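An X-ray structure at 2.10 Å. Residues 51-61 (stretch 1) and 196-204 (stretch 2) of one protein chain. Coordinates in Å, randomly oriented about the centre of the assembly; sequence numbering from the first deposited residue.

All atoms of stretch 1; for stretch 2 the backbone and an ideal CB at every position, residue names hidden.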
# COMPACT_ATOMS: atom_id res chain seq x y z
N ASP A 51 30.97 0.37 -17.73
CA ASP A 51 30.59 0.16 -19.11
C ASP A 51 30.03 -1.25 -19.34
O ASP A 51 29.09 -1.45 -20.11
CB ASP A 51 31.77 0.40 -20.07
CG ASP A 51 32.17 1.87 -20.14
OD1 ASP A 51 31.29 2.73 -19.97
OD2 ASP A 51 33.36 2.15 -20.39
N ALA A 52 30.63 -2.22 -18.66
CA ALA A 52 30.17 -3.60 -18.75
C ALA A 52 28.76 -3.73 -18.13
O ALA A 52 27.88 -4.40 -18.68
CB ALA A 52 31.15 -4.53 -18.04
N ALA A 53 28.57 -3.09 -16.98
CA ALA A 53 27.28 -3.11 -16.31
C ALA A 53 26.18 -2.48 -17.19
O ALA A 53 25.04 -2.95 -17.22
CB ALA A 53 27.37 -2.37 -14.99
N GLU A 54 26.56 -1.42 -17.90
CA GLU A 54 25.63 -0.75 -18.80
C GLU A 54 25.20 -1.65 -19.97
O GLU A 54 24.02 -1.73 -20.31
CB GLU A 54 26.26 0.53 -19.34
CG GLU A 54 25.36 1.33 -20.27
CD GLU A 54 26.06 2.57 -20.82
OE1 GLU A 54 27.04 2.42 -21.58
OE2 GLU A 54 25.63 3.69 -20.48
N ARG A 55 26.17 -2.34 -20.58
CA ARG A 55 25.87 -3.24 -21.68
C ARG A 55 24.91 -4.38 -21.29
O ARG A 55 24.07 -4.79 -22.08
CB ARG A 55 27.15 -3.86 -22.26
CG ARG A 55 28.09 -2.90 -22.99
CD ARG A 55 29.08 -3.67 -23.88
NE ARG A 55 29.99 -4.54 -23.13
CZ ARG A 55 31.08 -4.11 -22.50
NH1 ARG A 55 31.41 -2.82 -22.52
NH2 ARG A 55 31.85 -4.97 -21.85
N ALA A 56 25.05 -4.88 -20.06
CA ALA A 56 24.23 -5.99 -19.59
C ALA A 56 22.85 -5.61 -19.00
O ALA A 56 21.95 -6.45 -18.94
CB ALA A 56 25.00 -6.78 -18.54
N GLN A 57 22.71 -4.36 -18.58
CA GLN A 57 21.47 -3.92 -17.95
C GLN A 57 20.14 -4.15 -18.72
O GLN A 57 19.19 -4.68 -18.15
CB GLN A 57 21.61 -2.46 -17.51
CG GLN A 57 20.59 -2.02 -16.47
CD GLN A 57 19.24 -1.70 -17.09
OE1 GLN A 57 19.18 -1.21 -18.21
NE2 GLN A 57 18.16 -1.95 -16.36
N PRO A 58 20.06 -3.75 -20.00
CA PRO A 58 18.81 -3.95 -20.76
C PRO A 58 18.33 -5.43 -20.75
O PRO A 58 17.17 -5.71 -20.45
CB PRO A 58 19.18 -3.47 -22.16
CG PRO A 58 20.16 -2.37 -21.87
CD PRO A 58 21.03 -2.98 -20.80
N GLU A 59 19.24 -6.34 -21.09
CA GLU A 59 18.92 -7.77 -21.08
C GLU A 59 18.53 -8.28 -19.68
O GLU A 59 17.63 -9.12 -19.54
CB GLU A 59 20.12 -8.59 -21.55
CG GLU A 59 20.34 -8.69 -23.04
CD GLU A 59 21.54 -9.59 -23.36
OE1 GLU A 59 22.69 -9.18 -23.06
OE2 GLU A 59 21.32 -10.70 -23.89
N TRP A 60 19.23 -7.79 -18.66
CA TRP A 60 18.96 -8.18 -17.29
C TRP A 60 17.56 -7.70 -16.84
O TRP A 60 16.76 -8.48 -16.33
CB TRP A 60 20.06 -7.65 -16.36
CG TRP A 60 19.91 -8.01 -14.89
CD1 TRP A 60 19.59 -7.17 -13.87
CD2 TRP A 60 20.08 -9.31 -14.31
NE1 TRP A 60 19.54 -7.86 -12.68
CE2 TRP A 60 19.83 -9.17 -12.92
CE3 TRP A 60 20.40 -10.57 -14.82
CZ2 TRP A 60 19.91 -10.26 -12.04
CZ3 TRP A 60 20.48 -11.66 -13.93
CH2 TRP A 60 20.23 -11.49 -12.56
N GLU A 61 17.28 -6.42 -17.06
CA GLU A 61 15.96 -5.91 -16.70
C GLU A 61 14.84 -6.60 -17.51
O GLU A 61 13.73 -6.79 -17.01
CB GLU A 61 15.86 -4.39 -16.88
CG GLU A 61 14.48 -3.84 -16.51
CD GLU A 61 14.41 -2.32 -16.35
OE1 GLU A 61 15.31 -1.60 -16.87
OE2 GLU A 61 13.45 -1.83 -15.70
N UNK A 196 27.65 -18.73 -12.65
CA UNK A 196 27.38 -18.23 -13.98
C UNK A 196 26.48 -17.02 -14.17
O UNK A 196 25.89 -16.87 -15.24
CB UNK A 196 26.77 -19.38 -14.78
N UNK A 197 26.36 -16.16 -13.16
CA UNK A 197 25.53 -14.97 -13.31
C UNK A 197 25.85 -14.23 -14.64
O UNK A 197 27.02 -14.02 -14.96
CB UNK A 197 25.74 -14.04 -12.12
N UNK A 198 24.82 -13.84 -15.41
CA UNK A 198 25.09 -13.14 -16.67
C UNK A 198 26.17 -12.05 -16.51
O UNK A 198 26.13 -11.24 -15.58
CB UNK A 198 23.80 -12.52 -17.20
N UNK A 199 27.13 -12.05 -17.43
CA UNK A 199 28.23 -11.10 -17.42
C UNK A 199 27.79 -9.62 -17.32
O UNK A 199 26.82 -9.21 -17.96
CB UNK A 199 29.06 -11.30 -18.69
N UNK A 200 28.52 -8.85 -16.51
CA UNK A 200 28.21 -7.44 -16.36
C UNK A 200 27.21 -7.09 -15.28
O UNK A 200 27.19 -5.95 -14.82
CB UNK A 200 27.69 -6.90 -17.69
N UNK A 201 26.37 -8.04 -14.87
CA UNK A 201 25.37 -7.75 -13.83
C UNK A 201 26.00 -7.43 -12.46
O UNK A 201 25.56 -6.51 -11.76
CB UNK A 201 24.42 -8.94 -13.69
N UNK A 202 27.02 -8.21 -12.09
CA UNK A 202 27.76 -7.99 -10.85
C UNK A 202 29.26 -7.80 -11.14
O UNK A 202 29.91 -8.69 -11.69
CB UNK A 202 27.55 -9.16 -9.89
N UNK A 203 29.78 -6.64 -10.78
CA UNK A 203 31.18 -6.33 -10.99
C UNK A 203 31.90 -5.91 -9.69
O UNK A 203 31.32 -5.22 -8.85
CB UNK A 203 31.30 -5.22 -12.04
N UNK A 204 33.14 -6.35 -9.54
CA UNK A 204 33.90 -5.98 -8.35
C UNK A 204 35.19 -5.24 -8.68
O UNK A 204 36.08 -5.79 -9.34
CB UNK A 204 34.22 -7.23 -7.53

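Stretch 1 is helical throughout, and the face it offers to stretch 2 carries Ala 52, Ala 53, Ala 56 and Trp 60. Position 196 lies beyond its reach. The backbone there has phi 80° and psi 24°, and positive phi favours glycine. The residue is Gly 196, the first to leave a preceding helix, in a Schellman motif.

Position 197 points its CB sideways, with no atom of stretch 1 within 5.5 Å. A longer apolar side chain could still reach the Trp 60 ring. The residue is Leu 197. Its CD1 lies 3.8 Å from CH2 of Trp 60.

At 198 the CB points toward the helix, and its ideal position is 4.6 Å from CE3 of Trp 60. A compact apolar group would suit, and phi of -44°, which a proline ring tolerates, puts proline among the candidates. It is Pro 198, with CD 3.9 Å from CZ3 of Trp 60.

Position 199 sends its CB sideways into open space, and many side chains would fit. Its carbonyl matters more, because the O lies 3.1 Å from CB of Ala 56. The residue is Arg 199, whose NE and NH2 are hydrogen-bonded elsewhere in the structure.

Position 200 comes closest to the helix backbone, with its CA 4.4 Å from CA of Ala 53. An ideal CB would clash, at 2.7 Å from O of Ala 52 and 2.8 Å from CB of Ala 56. Phi 89° and psi -22° would also jam it against the preceding carbonyl. Both arguments call for glycine, and Gly 200 is found. Its O accepts a CA-H...O contact from CA of Ala 53 at 3.2 Å.

At 201 the CB points sideways, and its ideal position is 4.4 Å from CD2 of Trp 60. A branched or medium-sized apolar residue could cover the indole. The residue is Val 201. CG1 sits over the ring face, 3.8 Å from the centroid of the six-membered ring of Trp 60. CG2 is 3.5 Å from CE3 of Trp 60.

Position 202 points away, so stretch 1 sets no preference; it is Phe 202.

Position 203 points toward Ala 52 and Ala 53. A medium-sized side chain could reach them, and a donor could also meet the carbonyl of Gly 200. The residue is Asn 203. Its ND2 donates to O of Gly 200 at 2.7 Å and lies 3.7 Å from CB of Ala 53.

Position 204 is out of reach; it is Leu 204.

Stretch 2 196-204: GLPRGVFNL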
# COMPACT_ATOMS: atom_id res chain seq x y z
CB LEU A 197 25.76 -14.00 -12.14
CG LEU A 197 24.81 -12.80 -12.06
CD1 LEU A 197 23.42 -13.28 -11.66
CD2 LEU A 197 25.32 -11.77 -11.04
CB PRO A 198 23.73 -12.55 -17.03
CG PRO A 198 22.78 -13.59 -16.50
CD PRO A 198 23.38 -13.92 -15.14
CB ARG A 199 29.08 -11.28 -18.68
CG ARG A 199 28.30 -11.03 -19.97
CD ARG A 199 29.10 -11.38 -21.21
NE ARG A 199 30.13 -10.39 -21.51
CZ ARG A 199 31.01 -10.52 -22.50
NH1 ARG A 199 30.98 -11.60 -23.27
NH2 ARG A 199 31.92 -9.57 -22.72
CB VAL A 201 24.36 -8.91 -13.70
CG1 VAL A 201 23.38 -8.64 -12.56
CG2 VAL A 201 23.60 -9.07 -15.01
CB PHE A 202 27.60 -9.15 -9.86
CG PHE A 202 28.36 -8.94 -8.56
CD1 PHE A 202 27.77 -8.28 -7.49
CD2 PHE A 202 29.67 -9.41 -8.42
CE1 PHE A 202 28.47 -8.06 -6.30
CE2 PHE A 202 30.38 -9.20 -7.22
CZ PHE A 202 29.78 -8.53 -6.16
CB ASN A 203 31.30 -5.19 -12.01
CG ASN A 203 30.55 -5.47 -13.29
OD1 ASN A 203 31.09 -6.04 -14.24
ND2 ASN A 203 29.28 -5.06 -13.33
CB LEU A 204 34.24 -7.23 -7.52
CG LEU A 204 34.93 -6.95 -6.17
CD1 LEU A 204 33.89 -6.56 -5.14
CD2 LEU A 204 35.68 -8.19 -5.69
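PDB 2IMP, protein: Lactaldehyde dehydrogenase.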